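Local coordinates for putative zinc protease (Bordetella pertussis, PDB 3IH6) that is probably part of an M16-family zinc metalloendopeptidase, this piece holding much of a domain of the inactive, non-zinc-binding type, at the interface of chains A and B. Sequence-based numbering; all coordinates share one arbitrary frame. Chains: chain A/B, Putative zinc protease.

The interface of chains A and B. Residues chain A 159-160, 162-163; chain B 24, 191, 193.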
loop_
_atom_site.group_PDB
_atom_site.type_symbol
_atom_site.label_atom_id
_atom_site.label_comp_id
_atom_site.label_asym_id
_atom_site.label_seq_id
_atom_site.Cartn_x
_atom_site.Cartn_y
_atom_site.Cartn_z
ATOM N N PHE A 159 -0.560 -23.001 4.905
ATOM C CA PHE A 159 -1.619 -23.238 5.881
ATOM C C PHE A 159 -1.054 -23.907 7.135
ATOM O O PHE A 159 -1.255 -23.416 8.250
ATOM C CB PHE A 159 -2.735 -24.074 5.247
ATOM C CG PHE A 159 -3.407 -23.400 4.077
ATOM C CD1 PHE A 159 -4.337 -22.382 4.285
ATOM C CD2 PHE A 159 -3.127 -23.791 2.784
ATOM C CE1 PHE A 159 -4.974 -21.763 3.210
ATOM C CE2 PHE A 159 -3.764 -23.177 1.694
ATOM C CZ PHE A 159 -4.686 -22.178 1.907
ATOM N N LEU A 160 -0.315 -24.992 6.921
ATOM C CA LEU A 160 0.268 -25.816 7.987
ATOM C C LEU A 160 1.040 -25.007 9.015
ATOM O O LEU A 160 0.941 -25.252 10.203
ATOM C CB LEU A 160 1.151 -26.931 7.388
ATOM C CG LEU A 160 2.055 -27.788 8.269
ATOM C CD1 LEU A 160 1.196 -28.685 9.141
ATOM C CD2 LEU A 160 3.065 -28.625 7.458
ATOM N N ARG A 162 0.439 -21.810 9.796
ATOM C CA ARG A 162 -0.540 -21.104 10.613
ATOM C C ARG A 162 -1.164 -22.058 11.630
ATOM O O ARG A 162 -1.336 -21.699 12.794
ATOM C CB ARG A 162 -1.647 -20.458 9.767
ATOM C CG ARG A 162 -2.678 -19.701 10.617
ATOM C CD ARG A 162 -4.094 -19.792 10.080
ATOM N NE ARG A 162 -4.735 -21.029 10.479
ATOM C CZ ARG A 162 -5.782 -21.569 9.867
ATOM N NH1 ARG A 162 -6.325 -20.982 8.807
ATOM N NH2 ARG A 162 -6.296 -22.700 10.328
ATOM N N ASP A 163 -1.495 -23.282 11.225
ATOM C CA ASP A 163 -2.015 -24.230 12.219
ATOM C C ASP A 163 -0.991 -24.514 13.319
ATOM O O ASP A 163 -1.351 -24.671 14.485
ATOM C CB ASP A 163 -2.498 -25.524 11.582
ATOM C CG ASP A 163 -3.684 -25.307 10.663
ATOM O OD1 ASP A 163 -4.443 -24.354 10.901
ATOM O OD2 ASP A 163 -3.850 -26.078 9.694
ATOM N N THR B 24 -8.598 -26.377 9.080
ATOM C CA THR B 24 -9.281 -26.290 7.788
ATOM C C THR B 24 -8.698 -27.192 6.712
ATOM O O THR B 24 -7.653 -26.886 6.158
ATOM C CB THR B 24 -9.221 -24.868 7.224
ATOM O OG1 THR B 24 -9.510 -23.937 8.272
ATOM C CG2 THR B 24 -10.211 -24.707 6.043
ATOM N N TYR B 191 -4.790 -30.969 2.048
ATOM C CA TYR B 191 -4.281 -30.580 3.343
ATOM C C TYR B 191 -5.195 -31.113 4.454
ATOM O O TYR B 191 -6.331 -30.686 4.609
ATOM C CB TYR B 191 -4.055 -29.064 3.455
ATOM C CG TYR B 191 -3.622 -28.683 4.854
ATOM C CD1 TYR B 191 -2.506 -29.281 5.443
ATOM C CD2 TYR B 191 -4.341 -27.759 5.600
ATOM C CE1 TYR B 191 -2.116 -28.962 6.728
ATOM C CE2 TYR B 191 -3.962 -27.432 6.891
ATOM C CZ TYR B 191 -2.846 -28.032 7.449
ATOM O OH TYR B 191 -2.468 -27.716 8.740
ATOM N N PRO B 193 -5.266 -31.445 8.368
ATOM C CA PRO B 193 -4.549 -31.073 9.590
ATOM C C PRO B 193 -4.593 -32.135 10.715
ATOM O O PRO B 193 -5.441 -33.034 10.703
ATOM C CB PRO B 193 -5.201 -29.736 10.004
ATOM C CG PRO B 193 -6.502 -29.691 9.322
ATOM C CD PRO B 193 -6.382 -30.529 8.069
#
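A:Phe159, A:Leu160 and A:Asp163 lie on one flank of helix 157-166 and meet B:Tyr191, the extended last residue of strand 186-191. The tyrosine suits this place because its long, flat side chain carries a polar tip across to the helix. With CG anti to its own backbone N (chi1 176°), it reaches A:Asp163, whose short acidic side chain suits a phenol tip, the carboxylate and ring nearly coplanar, 15° apart. The phenol OH of B:Tyr191 and carboxylate OD2 of A:Asp163 are modelled too close together, making the details of their polar pairing doubtful. The CB of A:Phe159 lies 3.9 Å from CE2 of B:Tyr191, its phenyl ring turned away. At the opposite ring edge A:Leu160, branched and apolar, crosses at about a right angle, CB 3.9 Å from CE1 of B:Tyr191 and CD1 3.8 Å from its OH. B:Pro193 sets CD over one ring face, toward the rim, a compact ring that may limit the tyrosine's swing. Long, flexible A:Arg162 bends at chi2 and chi3, bringing NH2 to 2.5 Å from OD1 of A:Asp163. This same-chain salt bridge and short, strongly bent hydrogen bond meets OD1 nearly along its C-O axis, far out of the guanidinium plane; it may steady the carboxylate and offset its charge. Small B:Thr24 probably adds mainly packing, its OG1 4.0 Å from NH2 of A:Arg162, too far for a direct hydrogen bond. The contact, without exact two-fold symmetry, may reflect crystal packing. It sets a short helix of A against the end of a sheet strand of B, near its C-terminus.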